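Local coordinates for probable transcriptional regulatory protein, Rv1404 (Mycobacterium tuberculosis, PDB 2NYX) that probably binds DNA as a MarR-family transcriptional regulator, pairing two copies through helices from both ends of the chain, at the interface of chains A and B. Coordinates in Å, arbitrary orientation; residue numbers count along the deposited sequence, not the author numbering. Chains: chain A/B, Probable transcriptional regulatory protein, Rv1404.

Contact 1: the interface of chains A and B. Residues chain A 21, 24-25, 28, 143, 146; chain B 27-28, 31, 124, 131.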
loop_
_atom_site.group_PDB
_atom_site.type_symbol
_atom_site.label_atom_id
_atom_site.label_comp_id
_atom_site.label_asym_id
_atom_site.label_seq_id
_atom_site.Cartn_x
_atom_site.Cartn_y
_atom_site.Cartn_z
ATOM N N LEU A 21 4.263 9.747 10.299
ATOM C CA LEU A 21 4.080 9.402 8.893
ATOM C C LEU A 21 4.357 7.924 8.611
ATOM O O LEU A 21 3.679 7.306 7.786
ATOM C CB LEU A 21 4.960 10.290 8.014
ATOM C CG LEU A 21 4.405 11.675 7.700
ATOM C CD1 LEU A 21 5.528 12.586 7.330
ATOM C CD2 LEU A 21 3.390 11.616 6.593
ATOM N N ALA A 24 1.330 6.047 9.816
ATOM C CA ALA A 24 0.308 6.332 8.801
ATOM C C ALA A 24 0.516 5.530 7.524
ATOM O O ALA A 24 -0.454 5.087 6.912
ATOM C CB ALA A 24 0.249 7.822 8.475
ATOM N N SER A 25 1.775 5.344 7.133
ATOM C CA SER A 25 2.103 4.585 5.926
ATOM C C SER A 25 1.730 3.102 6.050
ATOM O O SER A 25 1.324 2.474 5.062
ATOM C CB SER A 25 3.578 4.744 5.568
ATOM O OG SER A 25 4.381 3.997 6.450
ATOM N N LEU A 28 -2.016 2.831 5.531
ATOM C CA LEU A 28 -2.397 2.922 4.124
ATOM C C LEU A 28 -2.079 1.632 3.379
ATOM O O LEU A 28 -2.852 1.198 2.508
ATOM C CB LEU A 28 -1.753 4.128 3.448
ATOM C CG LEU A 28 -2.229 5.487 3.967
ATOM C CD1 LEU A 28 -1.177 6.536 3.726
ATOM C CD2 LEU A 28 -3.545 5.902 3.340
ATOM N N LEU A 143 -0.816 15.207 4.703
ATOM C CA LEU A 143 -0.392 14.345 3.607
ATOM C C LEU A 143 -0.154 15.124 2.314
ATOM O O LEU A 143 0.629 14.707 1.468
ATOM C CB LEU A 143 -1.421 13.242 3.376
ATOM C CG LEU A 143 -1.602 12.181 4.453
ATOM C CD1 LEU A 143 -2.626 11.185 3.962
ATOM C CD2 LEU A 143 -0.304 11.451 4.789
ATOM N N PHE A 146 3.281 16.795 2.777
ATOM C CA PHE A 146 4.305 15.789 2.563
ATOM C C PHE A 146 4.526 15.534 1.070
ATOM O O PHE A 146 5.661 15.428 0.611
ATOM C CB PHE A 146 3.938 14.509 3.315
ATOM C CG PHE A 146 4.857 13.349 3.036
ATOM C CD1 PHE A 146 4.506 12.380 2.105
ATOM C CD2 PHE A 146 6.072 13.224 3.714
ATOM C CE1 PHE A 146 5.348 11.313 1.848
ATOM C CE2 PHE A 146 6.916 12.152 3.470
ATOM C CZ PHE A 146 6.558 11.196 2.534
ATOM N N LEU B 27 1.633 9.579 -2.885
ATOM C CA LEU B 27 3.080 9.530 -2.673
ATOM C C LEU B 27 3.480 8.595 -1.544
ATOM O O LEU B 27 4.321 7.726 -1.742
ATOM C CB LEU B 27 3.679 10.924 -2.459
ATOM C CG LEU B 27 5.212 11.006 -2.414
ATOM C CD1 LEU B 27 5.865 10.231 -3.550
ATOM C CD2 LEU B 27 5.691 12.437 -2.435
ATOM N N LEU B 28 2.881 8.762 -0.369
ATOM C CA LEU B 28 3.223 7.920 0.762
ATOM C C LEU B 28 3.077 6.460 0.372
ATOM O O LEU B 28 3.947 5.644 0.685
ATOM C CB LEU B 28 2.345 8.213 1.969
ATOM C CG LEU B 28 3.061 8.456 3.304
ATOM C CD1 LEU B 28 2.140 8.145 4.480
ATOM C CD2 LEU B 28 4.393 7.716 3.437
ATOM N N ILE B 31 5.821 5.278 -1.979
ATOM C CA ILE B 31 7.036 5.133 -1.174
ATOM C C ILE B 31 6.981 3.834 -0.373
ATOM O O ILE B 31 7.967 3.101 -0.291
ATOM C CB ILE B 31 7.254 6.331 -0.210
ATOM C CG1 ILE B 31 7.622 7.602 -0.978
ATOM C CG2 ILE B 31 8.360 6.018 0.811
ATOM C CD1 ILE B 31 7.697 8.853 -0.094
ATOM N N ILE B 124 11.187 8.742 4.184
ATOM C CA ILE B 124 10.215 9.667 4.744
ATOM C C ILE B 124 10.911 10.888 5.329
ATOM O O ILE B 124 10.537 12.013 5.004
ATOM C CB ILE B 124 9.241 8.982 5.747
ATOM C CG1 ILE B 124 8.279 8.065 4.981
ATOM C CG2 ILE B 124 8.459 10.027 6.572
ATOM C CD1 ILE B 124 7.369 7.177 5.859
HETATM N N MSE B 131 10.330 19.991 4.232
HETATM C CA MSE B 131 9.237 20.862 4.672
HETATM C C MSE B 131 9.833 22.018 5.472
HETATM O O MSE B 131 10.607 21.780 6.405
HETATM C CB MSE B 131 8.231 20.106 5.542
HETATM C CG MSE B 131 7.986 18.661 5.134
HETATM SE SE MSE B 131 6.439 17.873 6.055
HETATM C CE MSE B 131 6.684 16.046 5.595
#

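Contact 2: the interface of chains A and B. Residues chain A 140, 143-144, 147; chain B 20-21, 24.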
loop_
_atom_site.group_PDB
_atom_site.type_symbol
_atom_site.label_atom_id
_atom_site.label_comp_id
_atom_site.label_asym_id
_atom_site.label_seq_id
_atom_site.Cartn_x
_atom_site.Cartn_y
_atom_site.Cartn_z
ATOM N N VAL A 140 -5.709 15.654 5.610
ATOM C CA VAL A 140 -5.560 16.114 4.229
ATOM C C VAL A 140 -4.378 17.094 4.135
ATOM O O VAL A 140 -3.501 16.941 3.282
ATOM C CB VAL A 140 -6.842 16.797 3.708
ATOM C CG1 VAL A 140 -6.645 17.318 2.267
ATOM C CG2 VAL A 140 -8.024 15.858 3.801
ATOM N N LEU A 143 -0.816 15.207 4.703
ATOM C CA LEU A 143 -0.392 14.345 3.607
ATOM C C LEU A 143 -0.154 15.124 2.314
ATOM O O LEU A 143 0.629 14.707 1.468
ATOM C CB LEU A 143 -1.421 13.242 3.376
ATOM C CG LEU A 143 -1.602 12.181 4.453
ATOM C CD1 LEU A 143 -2.626 11.185 3.962
ATOM C CD2 LEU A 143 -0.304 11.451 4.789
ATOM N N THR A 144 -0.850 16.249 2.165
ATOM C CA THR A 144 -0.657 17.160 1.035
ATOM C C THR A 144 0.675 17.889 1.153
ATOM O O THR A 144 1.366 18.092 0.153
ATOM C CB THR A 144 -1.798 18.192 0.962
ATOM O OG1 THR A 144 -3.036 17.498 0.766
ATOM C CG2 THR A 144 -1.583 19.191 -0.184
ATOM N N THR A 147 3.429 15.450 0.325
ATOM C CA THR A 147 3.456 15.288 -1.131
ATOM C C THR A 147 4.077 16.490 -1.837
ATOM O O THR A 147 4.721 16.351 -2.873
ATOM C CB THR A 147 2.035 15.065 -1.662
ATOM O OG1 THR A 147 1.464 13.936 -0.994
ATOM C CG2 THR A 147 2.034 14.822 -3.163
ATOM N N ALA B 20 -10.308 13.566 -1.243
ATOM C CA ALA B 20 -9.103 14.362 -1.073
ATOM C C ALA B 20 -7.963 13.486 -0.566
ATOM O O ALA B 20 -6.808 13.694 -0.922
ATOM C CB ALA B 20 -9.357 15.518 -0.132
ATOM N N LEU B 21 -8.312 12.494 0.244
ATOM C CA LEU B 21 -7.367 11.557 0.833
ATOM C C LEU B 21 -6.808 10.519 -0.136
ATOM O O LEU B 21 -5.682 10.076 0.029
ATOM C CB LEU B 21 -8.025 10.849 2.016
ATOM C CG LEU B 21 -7.640 11.131 3.474
ATOM C CD1 LEU B 21 -6.850 12.423 3.684
ATOM C CD2 LEU B 21 -8.902 11.091 4.331
ATOM N N ALA B 24 -4.200 12.705 -1.901
ATOM C CA ALA B 24 -3.152 13.150 -0.977
ATOM C C ALA B 24 -2.204 12.048 -0.516
ATOM O O ALA B 24 -1.067 12.325 -0.113
ATOM C CB ALA B 24 -3.786 13.790 0.232
HETATM O O HOH W 1 1.249 11.312 0.354
#

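Contact 1: the interface of chains A and B
With CG anti to the backbone N (chi1 174°), A:Phe146 swings its ring away from helix 133-149 into chain B, where it meets B:Leu28, whose unusual chi1 of -130° carries both methyls toward chain A. The two belong to the helical dimerisation region typical of MarR-family regulators, in which terminal helices of the two subunits pack together, here through apolar groups. B:Leu28 wedges into the chain A surface and loses 88 Å² to it. B:Leu28 CD2 rests 3.7 Å from A:Ser25 CB, while B:Leu28 CD1 lies 3.8 Å from A:Leu28 CD1, the two leucine side chains crossing at about a right angle. The same CD1 also touches the backbone carbonyl of A:Leu21, and A:Leu143 CD2 borders it.

The phenyl ring runs across B:Leu28, with A:Phe146 CE1 3.9 Å from B:Leu28 CG. It meets B:Ile31 tip to tip, A:Phe146 CZ standing 3.7 Å from B:Ile31 CD1. At the ring edge, in plane, lie the carbonyl oxygen of B:Ile124 and the terminal methyl of the selenomethionine B:Met131. B:Met131 CE is 3.4 Å from A:Phe146 CD2. A:Leu21 CD2 of the same chain covers one ring face toward the rim, which probably helps limit the ring's rotation. On the flank, A:Leu21 CB packs 3.8 Å from B:Ile124 CG2, and A:Leu21 CD1 reaches end-on toward the B:Met131 methyl.

Contact 2: the interface of chains A and B
A:Val140 and B:Leu21 form the snug end of this helix-to-helix contact in the MarR-type dimerisation region, where helix 133-149 of chain A lies against helix 16-24 of chain B. The valine's chi1 of 178° sends CG1, anti to the backbone N, toward B:Ala20 and leaves CG2, anti to the carbonyl carbon, for B:Leu21. A:Val140 CG2 meets B:Leu21 CD1 at 3.6 Å, the side chains meeting at a slant, and A:Val140 CG1 lies 4.0 Å from B:Ala20 CB. With chi1 at -108°, B:Leu21 carries CD1 to the valine's CG2 and close to its backbone N.

Further along the helix B:Ala24, with 63 Å² hidden by chain A, sets its small side chain against the helix surface. B:Ala24 CB is 4.0 Å from A:Leu143 CB and also faces the hydroxyl oxygen of A:Thr144. That hydroxyl is turned back to its own helix, A:Thr144 OG1 donating to A:Val140 O at 2.6 Å from above the carbonyl plane, which leaves the methyl of B:Ala24 beside an oxygen already engaged within chain A.

The other end is looser and hydrated: chain B hides 5 Å² of A:Thr147, against 37 Å² of A:Val140. The threonine hydroxyl faces two neighbouring carbonyl oxygens, one from each chain. A:Thr147 OG1 donates to A:Leu143 O at 2.7 Å, at a C=O...O angle of 157°. A:Thr147 OG1 also approaches B:Ala24 O at 3.1 Å, but this hydrogen bond is weak. A water joins the same two groups across the interface, 3.0 Å from A:Thr147 OG1 and 2.6 Å from B:Ala24 O.

Contact 1 and contact 2 have C-alpha centres about 9 Å apart and share A:Leu143. Helix 133-149 of chain A runs through both, so one helix engages chain B along one overlapping stretch, with different residues turned to different parts of the partner. Contact 1 adds helix 14-39 of chain A and also draws on helices 26-39 and 107-128 and the loop residue B:Met131 of chain B; contact 2 uses the preceding helix 16-24 of chain B. Together they suggest a continuous, intertwined dimer interface of the MarR kind, although the two chains do not meet as an exact two-fold.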